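Local coordinates for aminopeptidase N family protein (Idiomarina loihiensis L2TR, PDB 4FGM), which probably acts as a zinc-dependent aminopeptidase of the M61 family, removing residues from the N-terminal end of peptides, at residues Ile6-Leu11 and His128-Ala133; Gly13-Val18 and His84-Ala89. All blocks are in the same frame, centred on the assembly; numbering follows the deposited sequence.

Within the N-terminal M61 region, contacts 1 and 2 show how neighbouring strands are held by different chemistry. Consecutive strands 2-10 and 15-22 carry one segment of each contact and are probably hydrogen-bonded through T7 O to N17 N and D10 O to L15 N. Both contacts are partly buried. Contact 2 joins strand 15-22 to strand 81-91 by regular antiparallel pairing, with F16, V18, Y85 and V87 buried and L15, N17, Q86 and Y88 partly exposed. Contact 1 sets strand 2-10 against an irregular loop, where prolines, a carboxylate and two waters take over; I6, P8, L11, P130 and A133 are buried, H128, P131 and E132 exposed. Contacts 1 and 2 lie about 10 Å apart, centre to centre.

Contact 1: residues Ile6-Leu11 and His128-Ala133; sequences ITPIDL and HAPPEA
E132 and L11 meet tip to tip where the loop after strand 123-127 runs beside the end of strand 2-10. CB of E132 packs on CD2 of L11 at 3.4 Å, and L11 CD2 also touches the methyl of A133. Chi1 (-53°) sets E132 CG anti to the carbonyl carbon; from there the chain runs on extended. CD comes up to L11 N and CB, and OE1 also lies against L11 CB. OE2 accepts the L11 N-H at 3.1 Å, a nearly straight bond (170°) on the syn side but 34° out of the carboxylate plane. The same OE2 stands 3.0 Å from I9 O, two acceptors facing each other. OE1 accepts a hydrogen bond from a water 2.6 Å away, which also donates to D10 OD1, itself bonded to G13 N. A second water accepts from E132 N and lies 2.9 Å from P8 O and within bonding reach of OE2; which acceptor it serves at a time is left open.

At the other end, H128 N donates to I6 O at 2.9 Å, T7 OG1 lies against H128 CB, and D5 holds the ring through NE2. Between these ends P8 and P130, which lack an N-H, meet through their CB atoms at 3.6 Å. P8 centres an inverse gamma turn, and P130 starts a type I turn.

Past the strand end, a side-chain oxygen thus takes the backbone N-H of L11. With I9 O adjacent and D10 OD1 4.5 Å from OE2, the E132 carboxylate may be harder to ionise, an effect that L11 N-H and the water at OE1 would partly offset.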
# COMPACT_ATOMS: atom_id res chain seq x y z
N ILE A 6 -15.40 -6.69 -22.90
CA ILE A 6 -13.98 -6.35 -22.96
C ILE A 6 -13.16 -7.39 -23.70
O ILE A 6 -13.32 -8.61 -23.49
CB ILE A 6 -13.37 -6.19 -21.54
CG1 ILE A 6 -14.07 -5.05 -20.80
CG2 ILE A 6 -11.89 -5.90 -21.65
CD1 ILE A 6 -13.67 -4.95 -19.33
N THR A 7 -12.28 -6.91 -24.56
CA THR A 7 -11.41 -7.80 -25.31
C THR A 7 -10.01 -7.23 -25.37
O THR A 7 -9.82 -6.06 -25.70
CB THR A 7 -11.94 -7.99 -26.77
OG1 THR A 7 -13.28 -8.49 -26.74
CG2 THR A 7 -11.06 -8.97 -27.53
N PRO A 8 -8.99 -8.03 -25.01
CA PRO A 8 -7.61 -7.56 -25.06
C PRO A 8 -7.29 -7.70 -26.55
O PRO A 8 -6.63 -8.65 -26.96
CB PRO A 8 -6.85 -8.59 -24.22
CG PRO A 8 -7.90 -9.18 -23.34
CD PRO A 8 -9.08 -9.30 -24.26
N ILE A 9 -7.77 -6.75 -27.34
CA ILE A 9 -7.63 -6.81 -28.79
C ILE A 9 -6.26 -6.60 -29.43
O ILE A 9 -5.96 -7.21 -30.46
CB ILE A 9 -8.63 -5.82 -29.47
CG1 ILE A 9 -8.87 -6.23 -30.92
CG2 ILE A 9 -8.10 -4.39 -29.40
CD1 ILE A 9 -9.67 -7.52 -31.06
N ASP A 10 -5.43 -5.76 -28.84
CA ASP A 10 -4.12 -5.48 -29.41
C ASP A 10 -3.01 -5.59 -28.38
O ASP A 10 -2.73 -4.64 -27.64
CB ASP A 10 -4.13 -4.07 -30.02
CG ASP A 10 -2.93 -3.82 -30.93
OD1 ASP A 10 -1.90 -4.51 -30.76
OD2 ASP A 10 -3.02 -2.93 -31.81
N LEU A 11 -2.38 -6.76 -28.34
CA LEU A 11 -1.30 -7.02 -27.39
C LEU A 11 -0.06 -6.14 -27.57
O LEU A 11 0.48 -5.62 -26.59
CB LEU A 11 -0.93 -8.50 -27.45
CG LEU A 11 -1.65 -9.43 -26.46
CD1 LEU A 11 -3.03 -8.91 -26.12
CD2 LEU A 11 -1.73 -10.81 -27.06
N HIS A 128 -13.74 -11.44 -23.32
CA HIS A 128 -13.44 -12.25 -24.50
C HIS A 128 -11.94 -12.53 -24.58
O HIS A 128 -11.12 -11.66 -24.25
CB HIS A 128 -13.91 -11.52 -25.76
CG HIS A 128 -15.37 -11.19 -25.75
ND1 HIS A 128 -16.35 -12.08 -26.15
CD2 HIS A 128 -16.03 -10.08 -25.32
CE1 HIS A 128 -17.54 -11.54 -25.96
NE2 HIS A 128 -17.38 -10.33 -25.46
N ALA A 129 -11.59 -13.74 -25.00
CA ALA A 129 -10.19 -14.12 -25.13
C ALA A 129 -9.49 -13.26 -26.16
O ALA A 129 -10.09 -12.84 -27.15
CB ALA A 129 -10.07 -15.59 -25.53
N PRO A 130 -8.22 -12.94 -25.93
CA PRO A 130 -7.54 -12.12 -26.93
C PRO A 130 -7.17 -13.04 -28.10
O PRO A 130 -6.55 -14.08 -27.91
CB PRO A 130 -6.32 -11.60 -26.17
CG PRO A 130 -6.04 -12.69 -25.19
CD PRO A 130 -7.40 -13.09 -24.71
N PRO A 131 -7.55 -12.65 -29.33
CA PRO A 131 -7.24 -13.48 -30.50
C PRO A 131 -5.77 -13.89 -30.56
O PRO A 131 -5.44 -14.98 -31.02
CB PRO A 131 -7.63 -12.57 -31.66
CG PRO A 131 -8.77 -11.80 -31.10
CD PRO A 131 -8.27 -11.43 -29.72
N GLU A 132 -4.90 -13.01 -30.09
CA GLU A 132 -3.46 -13.27 -30.12
C GLU A 132 -2.96 -14.14 -28.99
O GLU A 132 -1.79 -14.53 -28.99
CB GLU A 132 -2.70 -11.95 -30.11
CG GLU A 132 -3.14 -10.97 -31.19
CD GLU A 132 -2.63 -9.55 -30.94
OE1 GLU A 132 -1.44 -9.28 -31.21
OE2 GLU A 132 -3.41 -8.71 -30.46
N ALA A 133 -3.83 -14.45 -28.02
CA ALA A 133 -3.45 -15.26 -26.87
C ALA A 133 -4.63 -16.00 -26.28
O ALA A 133 -4.96 -15.85 -25.10
CB ALA A 133 -2.81 -14.37 -25.79
O HOH W 1 -5.05 -10.05 -28.90
O HOH W 2 -0.58 -6.88 -31.32

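Contact 2: residues Gly13-Val18 and His84-Ala89; sequences GHLFNV and HYQVYA
Antiparallel strand pairing sets V18 against Y85 and F16 against V87 as hydrogen-bonded pairs, N17 against Q86 and L15 against Y88 as non-hydrogen-bonded ones. V18 N reaches Y85 O at 2.7 Å and F16 N reaches V87 O at 2.9 Å, each returned by the reverse bond, Y85 N to V18 O and V87 N to F16 O. Y85 CG takes the crowded position between its N and carbonyl carbon (chi1 54°). V18 CB lies over one face of the ring, offset toward the rim, in a CH-pi contact 3.9 Å from the centroid, while V18 CG1 sits by CZ and OH. The Y85 hydroxyl is bonded to L111 O and L113 N, so an alanine here would probably leave both without that partner and open a gap beside V18. V18 CG2 also touches V87 CG2 at 3.8 Å. In the sheet, strand 15-22 lies between strands 81-91 and 2-10, and H14 and L15 opposite D10 form a G1 beta bulge. A89 N still bonds H14 O at 2.8 Å, and A89 CB lies in plane at the F16 ring edge, 3.5 Å from CE1. On the other face, shared with L15 and Y88, the side chains of N17 and Q86 lie side by side, pointing the same way, and Q86 NE2 donates to N17 OD1 at 2.9 Å.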
# COMPACT_ATOMS: atom_id res chain seq x y z
N GLY A 13 0.05 -3.28 -29.14
CA GLY A 13 -0.33 -1.88 -29.00
C GLY A 13 -0.83 -1.55 -27.59
O GLY A 13 -1.10 -0.39 -27.27
N HIS A 14 -0.96 -2.57 -26.73
CA HIS A 14 -1.43 -2.37 -25.36
C HIS A 14 -2.83 -1.73 -25.36
O HIS A 14 -3.08 -0.76 -24.65
CB HIS A 14 -0.46 -1.46 -24.59
CG HIS A 14 0.98 -1.73 -24.90
ND1 HIS A 14 1.55 -2.98 -24.79
CD2 HIS A 14 1.96 -0.91 -25.35
CE1 HIS A 14 2.82 -2.92 -25.17
NE2 HIS A 14 3.09 -1.67 -25.51
N LEU A 15 -3.73 -2.29 -26.15
CA LEU A 15 -5.08 -1.75 -26.24
C LEU A 15 -6.18 -2.75 -25.98
O LEU A 15 -6.19 -3.85 -26.54
CB LEU A 15 -5.29 -1.13 -27.62
CG LEU A 15 -4.46 0.11 -27.99
CD1 LEU A 15 -4.48 0.31 -29.50
CD2 LEU A 15 -5.02 1.32 -27.27
N PHE A 16 -7.12 -2.38 -25.12
CA PHE A 16 -8.27 -3.22 -24.84
C PHE A 16 -9.41 -2.60 -25.65
O PHE A 16 -9.46 -1.37 -25.79
CB PHE A 16 -8.68 -3.17 -23.37
CG PHE A 16 -7.80 -3.94 -22.43
CD1 PHE A 16 -6.74 -3.33 -21.78
CD2 PHE A 16 -8.09 -5.28 -22.13
CE1 PHE A 16 -5.97 -4.03 -20.83
CE2 PHE A 16 -7.34 -5.98 -21.19
CZ PHE A 16 -6.27 -5.35 -20.54
N ASN A 17 -10.30 -3.42 -26.21
CA ASN A 17 -11.46 -2.88 -26.91
C ASN A 17 -12.55 -2.99 -25.87
O ASN A 17 -12.65 -4.02 -25.19
CB ASN A 17 -11.86 -3.72 -28.12
CG ASN A 17 -11.27 -3.19 -29.41
OD1 ASN A 17 -10.53 -2.20 -29.42
ND2 ASN A 17 -11.61 -3.84 -30.52
N VAL A 18 -13.36 -1.95 -25.73
CA VAL A 18 -14.44 -1.98 -24.76
C VAL A 18 -15.75 -1.53 -25.37
O VAL A 18 -15.80 -0.55 -26.13
CB VAL A 18 -14.12 -1.08 -23.54
CG1 VAL A 18 -15.22 -1.20 -22.51
CG2 VAL A 18 -12.78 -1.47 -22.93
N HIS A 84 -18.67 2.35 -27.95
CA HIS A 84 -17.43 1.63 -28.23
C HIS A 84 -16.22 2.52 -28.00
O HIS A 84 -16.24 3.70 -28.33
CB HIS A 84 -17.38 1.18 -29.70
CG HIS A 84 -18.52 0.31 -30.12
ND1 HIS A 84 -18.56 -1.04 -29.87
CD2 HIS A 84 -19.64 0.60 -30.82
CE1 HIS A 84 -19.66 -1.55 -30.41
NE2 HIS A 84 -20.33 -0.58 -30.99
N TYR A 85 -15.16 1.95 -27.43
CA TYR A 85 -13.91 2.68 -27.24
C TYR A 85 -12.78 1.72 -26.95
O TYR A 85 -13.00 0.54 -26.69
CB TYR A 85 -14.01 3.73 -26.11
CG TYR A 85 -14.48 3.22 -24.77
CD1 TYR A 85 -15.84 3.18 -24.46
CD2 TYR A 85 -13.57 2.79 -23.80
CE1 TYR A 85 -16.29 2.71 -23.22
CE2 TYR A 85 -14.01 2.32 -22.55
CZ TYR A 85 -15.37 2.29 -22.28
OH TYR A 85 -15.83 1.82 -21.06
N GLN A 86 -11.56 2.23 -27.05
CA GLN A 86 -10.37 1.45 -26.77
C GLN A 86 -9.73 2.05 -25.52
O GLN A 86 -9.97 3.22 -25.19
CB GLN A 86 -9.36 1.54 -27.91
CG GLN A 86 -9.82 0.94 -29.20
CD GLN A 86 -8.68 0.74 -30.16
OE1 GLN A 86 -8.00 1.69 -30.54
NE2 GLN A 86 -8.44 -0.51 -30.55
N VAL A 87 -8.92 1.26 -24.84
CA VAL A 87 -8.24 1.74 -23.66
C VAL A 87 -6.75 1.40 -23.74
O VAL A 87 -6.39 0.24 -23.99
CB VAL A 87 -8.85 1.12 -22.39
CG1 VAL A 87 -8.15 1.66 -21.16
CG2 VAL A 87 -10.33 1.42 -22.33
N TYR A 88 -5.90 2.41 -23.55
CA TYR A 88 -4.45 2.22 -23.60
C TYR A 88 -4.00 1.74 -22.22
O TYR A 88 -4.19 2.44 -21.23
CB TYR A 88 -3.74 3.53 -23.94
CG TYR A 88 -2.24 3.38 -24.04
CD1 TYR A 88 -1.66 2.66 -25.08
CD2 TYR A 88 -1.40 3.96 -23.09
CE1 TYR A 88 -0.27 2.53 -25.19
CE2 TYR A 88 -0.01 3.83 -23.18
CZ TYR A 88 0.55 3.12 -24.23
OH TYR A 88 1.91 3.03 -24.35
N ALA A 89 -3.41 0.56 -22.16
CA ALA A 89 -2.98 -0.02 -20.90
C ALA A 89 -1.49 -0.33 -20.84
O ALA A 89 -1.07 -1.45 -21.14
CB ALA A 89 -3.78 -1.29 -20.62